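Local coordinates for protein putative transcriptional regulator MarR (Geobacillus stearothermophilus, PDB 2RDP) that probably binds DNA as a dimeric transcriptional regulator of the MarR family, through a winged-helix motif in each subunit, at residues A[44-49]-A[64-69]; A[57-62]-A[75-80]. One frame throughout, in Å; residues are numbered along the deposited sequence.

Contact 1 (A[44-49]-A[64-69]); sequences QFVALQ and NKMYLA
Met66, deposited as selenomethionine, reaches from the 64-69 segment to helix 42-54 and supplies every close approach between 44-49 and 64-69. It illustrates how a single long, flexible side chain can provide the close contacts between two helices, here with their nearest CA atoms, those of Ala47 and Met66, 7.5 Å apart. The selenium of Met66 lies against Ala47, with SE 3.9 Å from both CA and CB of that residue, so the small side chain lets the heavy atom come close to the helix backbone. The chain folds at the CG-SE bond (chi3 65°), which swings the terminal methyl toward Val46, where CE lies 3.8 Å from CG1 and 3.9 Å from CB. The same CG1, placed anti to the backbone N by a chi1 of 177°, also meets Met66 CG at 4.0 Å. Both ends thus touch at similar distances, but the Ala47 end is buried, whereas Val46 is partly exposed, on the side nearer solvent. At Tyr67, which is exposed and packs on Gln29 of the second subunit, a positive phi of 62° ends the helical geometry. The contact is wholly apolar and buries 130 Å² in all. It joins helix 42-54 to helix 59-66, the first helix of the helix-turn-helix, within the winged-helix part of a MarR-type fold. Around it, Trp50 of helix 42-54 also touches Met66, Met80 of helix 70-82 comes up to Ala47, and Phe45 and Leu48 join helix 42-54 to helix 104-124.

Contact 2 (A[57-62]-A[75-80]); sequences LTVGEL and DLVDRM
Val77 lays its CG2 methyl against CD2 of Leu62, 3.8 Å away, and this is the closest touch between 57-62 and 75-80. The two branched side chains meet at an angle, each offering one methyl group. Leu62 sends its CG anti to the backbone N (chi1 -177°), and a chi2 of 56° then turns CD2 to Val77. On the other helix, Val77 CG2 stands beside its own backbone N and serves two partners, since Val59 CG2 also approaches it, more loosely, at 4.4 Å. One valine methyl thus faces residues spaced three apart on helix 59-66, an instance of the general rule that helices pack through side chains recurring about once a turn. The contact is small, 120 Å² in all, and entirely apolar.

Its polar detail lies at the start of helix 59-66, where Thr58 is the N-cap. Glu61 N donates to Thr58 OG1 at 3.0 Å, and Thr58 N returns a bond to Glu61 OE2, also 3.0 Å, reaching the anti side of the carboxylate 21° out of its plane. This reciprocal pair is a capping box, and it ties down the first turn from which Val59 and Leu62 project. Ile100 of strand 98-102 touches both Val59 and Val77, while Asp78 forms a salt bridge with Arg88 of strand 86-90. The pairing of helices 59-66 and 70-82, with the 86-90/98-102 hairpin alongside, fits the helix-turn-helix and wing of a winged-helix domain; as in other MarR proteins, helix 70-82 is probably the recognition helix.

Followed from the N terminus, the chain passes through 44-49 first, then 57-62, 64-69 and 75-80, so the two contacts alternate and their loops cross. Contact 1 closes a loop of 14 intervening residues that takes in the start of helix 59-66; contact 2 opens within that loop and closes its own, of 12 intervening residues, on helix 70-82. Helix 59-66 serves both, offering its first half to contact 2 and its later part to contact 1. The contact centres lie about 8 Å apart, and the two contacts touch directly: Gln44 CG packs on Leu76 CD1 at 3.7 Å. Together they bind three consecutive helices, 42-54, 59-66 and 70-82, into the helical part of the winged-helix domain.

Contact 1 (A[44-49]-A[64-69])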
ATOM      1  N   GLN A  44      -9.584   3.254  -9.890  1.00 53.74           N
ATOM      2  CA  GLN A  44     -11.013   3.472  -9.880  1.00 54.14           C
ATOM      3  C   GLN A  44     -11.611   3.071  -8.524  1.00 54.67           C
ATOM      4  O   GLN A  44     -12.420   3.814  -7.961  1.00 54.64           O
ATOM      5  CB  GLN A  44     -11.705   2.764 -11.044  1.00 53.83           C
ATOM      6  CG  GLN A  44     -11.295   3.304 -12.405  1.00 54.75           C
ATOM      7  CD  GLN A  44     -11.771   2.404 -13.560  1.00 58.97           C
ATOM      8  OE1 GLN A  44     -12.234   1.292 -13.354  1.00 59.03           O
ATOM      9  NE2 GLN A  44     -11.655   2.904 -14.778  1.00 59.49           N
ATOM     10  N   PHE A  45     -11.191   1.925  -7.975  1.00 55.51           N
ATOM     11  CA  PHE A  45     -11.509   1.613  -6.576  1.00 55.62           C
ATOM     12  C   PHE A  45     -11.219   2.802  -5.620  1.00 55.65           C
ATOM     13  O   PHE A  45     -12.125   3.278  -4.920  1.00 55.87           O
ATOM     14  CB  PHE A  45     -10.850   0.303  -6.105  1.00 55.60           C
ATOM     15  CG  PHE A  45     -11.049   0.041  -4.642  1.00 55.70           C
ATOM     16  CD1 PHE A  45     -12.254  -0.463  -4.169  1.00 55.15           C
ATOM     17  CD2 PHE A  45     -10.050   0.368  -3.727  1.00 58.30           C
ATOM     18  CE1 PHE A  45     -12.466  -0.655  -2.808  1.00 53.98           C
ATOM     19  CE2 PHE A  45     -10.244   0.150  -2.344  1.00 58.65           C
ATOM     20  CZ  PHE A  45     -11.471  -0.374  -1.903  1.00 54.90           C
ATOM     21  N   VAL A  46      -9.986   3.312  -5.625  1.00 55.76           N
ATOM     22  CA  VAL A  46      -9.632   4.436  -4.749  1.00 55.43           C
ATOM     23  C   VAL A  46     -10.550   5.651  -4.974  1.00 55.40           C
ATOM     24  O   VAL A  46     -11.077   6.230  -4.015  1.00 55.27           O
ATOM     25  CB  VAL A  46      -8.150   4.826  -4.911  1.00 55.97           C
ATOM     26  CG1 VAL A  46      -7.798   6.040  -4.069  1.00 55.91           C
ATOM     27  CG2 VAL A  46      -7.224   3.624  -4.533  1.00 57.73           C
ATOM     28  N   ALA A  47     -10.737   6.030  -6.251  1.00 54.47           N
ATOM     29  CA  ALA A  47     -11.572   7.162  -6.604  1.00 53.22           C
ATOM     30  C   ALA A  47     -13.000   6.984  -6.070  1.00 53.47           C
ATOM     31  O   ALA A  47     -13.534   7.885  -5.404  1.00 53.67           O
ATOM     32  CB  ALA A  47     -11.569   7.373  -8.121  1.00 52.16           C
ATOM     33  N   LEU A  48     -13.606   5.832  -6.370  1.00 54.26           N
ATOM     34  CA  LEU A  48     -14.970   5.494  -5.953  1.00 55.78           C
ATOM     35  C   LEU A  48     -15.166   5.454  -4.437  1.00 56.98           C
ATOM     36  O   LEU A  48     -16.154   5.970  -3.919  1.00 58.11           O
ATOM     37  CB  LEU A  48     -15.409   4.171  -6.577  1.00 55.58           C
ATOM     38  CG  LEU A  48     -15.591   4.112  -8.105  1.00 56.06           C
ATOM     39  CD1 LEU A  48     -15.765   2.683  -8.564  1.00 54.35           C
ATOM     40  CD2 LEU A  48     -16.746   4.957  -8.557  1.00 51.63           C
ATOM     41  N   GLN A  49     -14.239   4.822  -3.736  1.00 58.14           N
ATOM     42  CA  GLN A  49     -14.241   4.814  -2.288  1.00 59.96           C
ATOM     43  C   GLN A  49     -14.172   6.243  -1.685  1.00 59.09           C
ATOM     44  O   GLN A  49     -14.811   6.504  -0.689  1.00 58.96           O
ATOM     45  CB  GLN A  49     -13.108   3.899  -1.801  1.00 61.76           C
ATOM     46  CG  GLN A  49     -12.616   4.149  -0.362  1.00 69.31           C
ATOM     47  CD  GLN A  49     -11.305   4.971  -0.248  1.00 74.61           C
ATOM     48  OE1 GLN A  49     -10.395   4.836  -1.077  1.00 76.05           O
ATOM     49  NE2 GLN A  49     -11.213   5.808   0.815  1.00 74.92           N
ATOM     50  N   ASN A  64      -6.405  15.851  -4.950  1.00 51.03           N
ATOM     51  CA  ASN A  64      -5.695  16.113  -3.673  1.00 51.60           C
ATOM     52  C   ASN A  64      -5.768  14.970  -2.665  1.00 52.32           C
ATOM     53  O   ASN A  64      -4.812  14.754  -1.909  1.00 52.28           O
ATOM     54  CB  ASN A  64      -6.148  17.431  -3.028  1.00 51.25           C
ATOM     55  CG  ASN A  64      -5.548  18.660  -3.726  1.00 51.87           C
ATOM     56  OD1 ASN A  64      -4.524  18.552  -4.400  1.00 52.50           O
ATOM     57  ND2 ASN A  64      -6.182  19.827  -3.564  1.00 52.20           N
ATOM     58  N   LYS A  65      -6.901  14.260  -2.674  1.00 52.98           N
ATOM     59  CA  LYS A  65      -7.114  13.057  -1.869  1.00 54.32           C
ATOM     60  C   LYS A  65      -6.309  11.870  -2.326  1.00 55.31           C
ATOM     61  O   LYS A  65      -5.900  11.059  -1.524  1.00 56.43           O
ATOM     62  CB  LYS A  65      -8.609  12.733  -1.771  1.00 53.98           C
ATOM     63  CG  LYS A  65      -9.225  13.679  -0.750  1.00 56.37           C
ATOM     64  CD  LYS A  65     -10.680  13.481  -0.487  1.00 62.71           C
ATOM     65  CE  LYS A  65     -11.157  14.552   0.528  1.00 67.75           C
ATOM     66  NZ  LYS A  65     -10.370  14.525   1.817  1.00 69.53           N
HETATM   67  N   MSE A  66      -6.033  11.800  -3.620  1.00 56.02           N
HETATM   68  CA  MSE A  66      -5.369  10.648  -4.213  1.00 55.67           C
HETATM   69  C   MSE A  66      -3.931  10.914  -4.509  1.00 55.35           C
HETATM   70  O   MSE A  66      -3.217   9.994  -4.934  1.00 55.16           O
HETATM   71  CB  MSE A  66      -6.059  10.284  -5.517  1.00 56.26           C
HETATM   72  CG  MSE A  66      -7.441   9.785  -5.304  1.00 58.33           C
HETATM   73 SE   MSE A  66      -8.284   9.197  -6.955  0.80 65.90          SE
HETATM   74  CE  MSE A  66      -7.148   7.654  -7.469  1.00 61.98           C
ATOM     75  N   TYR A  67      -3.503  12.164  -4.271  1.00 55.41           N
ATOM     76  CA  TYR A  67      -2.130  12.607  -4.486  1.00 55.46           C
ATOM     77  C   TYR A  67      -1.707  12.503  -5.957  1.00 55.49           C
ATOM     78  O   TYR A  67      -0.559  12.182  -6.240  1.00 54.82           O
ATOM     79  CB  TYR A  67      -1.149  11.860  -3.565  1.00 56.43           C
ATOM     80  CG  TYR A  67      -1.438  12.128  -2.099  1.00 57.84           C
ATOM     81  CD1 TYR A  67      -1.139  13.384  -1.534  1.00 60.01           C
ATOM     82  CD2 TYR A  67      -2.014  11.150  -1.281  1.00 55.37           C
ATOM     83  CE1 TYR A  67      -1.423  13.651  -0.203  1.00 60.92           C
ATOM     84  CE2 TYR A  67      -2.301  11.410   0.048  1.00 56.84           C
ATOM     85  CZ  TYR A  67      -2.007  12.655   0.572  1.00 60.11           C
ATOM     86  OH  TYR A  67      -2.269  12.949   1.894  1.00 62.32           O
ATOM     87  N   LEU A  68      -2.649  12.794  -6.867  1.00 54.36           N
ATOM     88  CA  LEU A  68      -2.409  12.770  -8.312  1.00 53.95           C
ATOM     89  C   LEU A  68      -2.383  14.176  -8.867  1.00 52.83           C
ATOM     90  O   LEU A  68      -2.974  15.056  -8.247  1.00 53.54           O
ATOM     91  CB  LEU A  68      -3.503  11.961  -9.026  1.00 53.70           C
ATOM     92  CG  LEU A  68      -3.592  10.497  -8.593  1.00 53.54           C
ATOM     93  CD1 LEU A  68      -4.804   9.871  -9.254  1.00 53.59           C
ATOM     94  CD2 LEU A  68      -2.271   9.728  -8.946  1.00 52.89           C
ATOM     95  N   ALA A  69      -1.715  14.390 -10.015  1.00 51.05           N
ATOM     96  CA  ALA A  69      -1.948  15.596 -10.820  1.00 49.49           C
ATOM     97  C   ALA A  69      -3.377  15.636 -11.357  1.00 48.63           C
ATOM     98  O   ALA A  69      -4.039  14.617 -11.503  1.00 48.25           O
ATOM     99  CB  ALA A  69      -0.929  15.740 -11.966  1.00 49.07           C
TER

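Contact 2 (A[57-62]-A[75-80])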
ATOM      1  N   LEU A  57     -17.276  15.270  -5.110  1.00 52.23           N
ATOM      2  CA  LEU A  57     -15.944  15.921  -5.052  1.00 51.34           C
ATOM      3  C   LEU A  57     -15.637  16.553  -6.380  1.00 50.94           C
ATOM      4  O   LEU A  57     -15.991  16.002  -7.406  1.00 51.29           O
ATOM      5  CB  LEU A  57     -14.832  14.912  -4.742  1.00 51.20           C
ATOM      6  CG  LEU A  57     -14.822  14.178  -3.389  1.00 50.01           C
ATOM      7  CD1 LEU A  57     -13.671  13.223  -3.362  1.00 50.44           C
ATOM      8  CD2 LEU A  57     -14.742  15.147  -2.194  1.00 49.35           C
ATOM      9  N   THR A  58     -14.993  17.713  -6.380  1.00 50.52           N
ATOM     10  CA  THR A  58     -14.468  18.257  -7.625  1.00 50.14           C
ATOM     11  C   THR A  58     -13.257  17.420  -8.022  1.00 50.30           C
ATOM     12  O   THR A  58     -12.752  16.646  -7.224  1.00 50.75           O
ATOM     13  CB  THR A  58     -14.079  19.745  -7.494  1.00 49.98           C
ATOM     14  OG1 THR A  58     -12.960  19.866  -6.621  1.00 50.80           O
ATOM     15  CG2 THR A  58     -15.242  20.589  -6.933  1.00 48.68           C
ATOM     16  N   VAL A  59     -12.795  17.550  -9.253  1.00 50.61           N
ATOM     17  CA  VAL A  59     -11.599  16.834  -9.698  1.00 50.94           C
ATOM     18  C   VAL A  59     -10.394  17.348  -8.904  1.00 50.73           C
ATOM     19  O   VAL A  59      -9.496  16.592  -8.563  1.00 50.99           O
ATOM     20  CB  VAL A  59     -11.352  17.018 -11.241  1.00 51.23           C
ATOM     21  CG1 VAL A  59     -10.013  16.466 -11.644  1.00 53.45           C
ATOM     22  CG2 VAL A  59     -12.443  16.353 -12.078  1.00 51.46           C
ATOM     23  N   GLY A  60     -10.362  18.643  -8.618  1.00 50.07           N
ATOM     24  CA  GLY A  60      -9.332  19.169  -7.757  1.00 50.41           C
ATOM     25  C   GLY A  60      -9.334  18.529  -6.373  1.00 51.17           C
ATOM     26  O   GLY A  60      -8.290  18.164  -5.870  1.00 51.95           O
ATOM     27  N   GLU A  61     -10.499  18.377  -5.755  1.00 51.22           N
ATOM     28  CA  GLU A  61     -10.581  17.762  -4.438  1.00 52.12           C
ATOM     29  C   GLU A  61     -10.204  16.297  -4.490  1.00 52.35           C
ATOM     30  O   GLU A  61      -9.497  15.786  -3.613  1.00 53.43           O
ATOM     31  CB  GLU A  61     -11.985  17.884  -3.878  1.00 52.14           C
ATOM     32  CG  GLU A  61     -12.441  19.298  -3.803  1.00 55.92           C
ATOM     33  CD  GLU A  61     -13.801  19.437  -3.165  1.00 60.31           C
ATOM     34  OE1 GLU A  61     -13.886  20.244  -2.215  1.00 63.87           O
ATOM     35  OE2 GLU A  61     -14.768  18.768  -3.611  1.00 60.66           O
ATOM     36  N   LEU A  62     -10.654  15.623  -5.530  1.00 52.38           N
ATOM     37  CA  LEU A  62     -10.393  14.207  -5.673  1.00 52.85           C
ATOM     38  C   LEU A  62      -8.910  13.974  -5.872  1.00 52.12           C
ATOM     39  O   LEU A  62      -8.312  13.102  -5.254  1.00 52.66           O
ATOM     40  CB  LEU A  62     -11.226  13.619  -6.847  1.00 53.47           C
ATOM     41  CG  LEU A  62     -11.123  12.107  -7.111  1.00 54.69           C
ATOM     42  CD1 LEU A  62     -11.485  11.315  -5.843  1.00 55.96           C
ATOM     43  CD2 LEU A  62     -12.045  11.673  -8.236  1.00 57.37           C
ATOM     44  N   ASP A  75      -8.464  12.156 -16.589  1.00 52.23           N
ATOM     45  CA  ASP A  75      -8.518  10.949 -17.433  1.00 53.99           C
ATOM     46  C   ASP A  75      -9.226   9.802 -16.720  1.00 54.44           C
ATOM     47  O   ASP A  75      -9.980   9.058 -17.325  1.00 56.30           O
ATOM     48  CB  ASP A  75      -7.120  10.491 -17.843  1.00 53.96           C
ATOM     49  CG  ASP A  75      -6.396  11.496 -18.788  1.00 56.65           C
ATOM     50  OD1 ASP A  75      -7.036  12.424 -19.351  1.00 56.27           O
ATOM     51  OD2 ASP A  75      -5.157  11.341 -18.965  1.00 58.29           O
ATOM     52  N   LEU A  76      -8.974   9.656 -15.428  1.00 55.00           N
ATOM     53  CA  LEU A  76      -9.609   8.618 -14.616  1.00 54.05           C
ATOM     54  C   LEU A  76     -11.123   8.848 -14.487  1.00 53.48           C
ATOM     55  O   LEU A  76     -11.928   7.941 -14.729  1.00 52.91           O
ATOM     56  CB  LEU A  76      -8.928   8.571 -13.250  1.00 53.83           C
ATOM     57  CG  LEU A  76      -9.410   7.544 -12.218  1.00 55.47           C
ATOM     58  CD1 LEU A  76      -9.008   6.150 -12.621  1.00 54.66           C
ATOM     59  CD2 LEU A  76      -8.745   7.901 -10.911  1.00 56.97           C
ATOM     60  N   VAL A  77     -11.491  10.071 -14.109  1.00 53.20           N
ATOM     61  CA  VAL A  77     -12.874  10.474 -14.030  1.00 52.40           C
ATOM     62  C   VAL A  77     -13.551  10.279 -15.398  1.00 53.70           C
ATOM     63  O   VAL A  77     -14.599   9.659 -15.470  1.00 53.47           O
ATOM     64  CB  VAL A  77     -13.009  11.900 -13.474  1.00 52.27           C
ATOM     65  CG1 VAL A  77     -14.465  12.431 -13.597  1.00 48.14           C
ATOM     66  CG2 VAL A  77     -12.554  11.913 -12.021  1.00 50.41           C
ATOM     67  N   ASP A  78     -12.925  10.754 -16.471  1.00 54.90           N
ATOM     68  CA  ASP A  78     -13.415  10.512 -17.835  1.00 56.47           C
ATOM     69  C   ASP A  78     -13.732   9.028 -18.115  1.00 57.29           C
ATOM     70  O   ASP A  78     -14.811   8.755 -18.631  1.00 56.63           O
ATOM     71  CB  ASP A  78     -12.437  11.044 -18.899  1.00 56.36           C
ATOM     72  CG  ASP A  78     -12.362  12.585 -18.950  1.00 58.09           C
ATOM     73  OD1 ASP A  78     -13.179  13.255 -18.275  1.00 56.66           O
ATOM     74  OD2 ASP A  78     -11.459  13.122 -19.674  1.00 58.71           O
ATOM     75  N   ARG A  79     -12.811   8.093 -17.794  1.00 58.39           N
ATOM     76  CA  ARG A  79     -13.068   6.634 -17.977  1.00 60.02           C
ATOM     77  C   ARG A  79     -14.293   6.196 -17.182  1.00 59.83           C
ATOM     78  O   ARG A  79     -15.170   5.522 -17.720  1.00 60.81           O
ATOM     79  CB  ARG A  79     -11.881   5.739 -17.540  1.00 60.97           C
ATOM     80  CG  ARG A  79     -11.005   5.112 -18.652  1.00 64.22           C
ATOM     81  CD  ARG A  79     -11.434   3.696 -19.108  1.00 68.72           C
ATOM     82  NE  ARG A  79     -11.396   3.582 -20.585  1.00 73.68           N
ATOM     83  CZ  ARG A  79     -12.444   3.302 -21.394  1.00 75.30           C
ATOM     84  NH1 ARG A  79     -12.268   3.253 -22.717  1.00 73.02           N
ATOM     85  NH2 ARG A  79     -13.662   3.048 -20.902  1.00 74.88           N
HETATM   86  N   MSE A  80     -14.359   6.585 -15.908  1.00 59.19           N
HETATM   87  CA  MSE A  80     -15.449   6.150 -15.051  1.00 58.85           C
HETATM   88  C   MSE A  80     -16.777   6.720 -15.459  1.00 58.32           C
HETATM   89  O   MSE A  80     -17.796   6.057 -15.344  1.00 58.41           O
HETATM   90  CB  MSE A  80     -15.169   6.502 -13.614  1.00 58.42           C
HETATM   91  CG  MSE A  80     -13.975   5.772 -13.068  1.00 61.86           C
HETATM   92 SE   MSE A  80     -13.639   6.257 -11.214  0.80 67.40          SE
HETATM   93  CE  MSE A  80     -13.077   8.101 -11.378  1.00 65.08           C
TER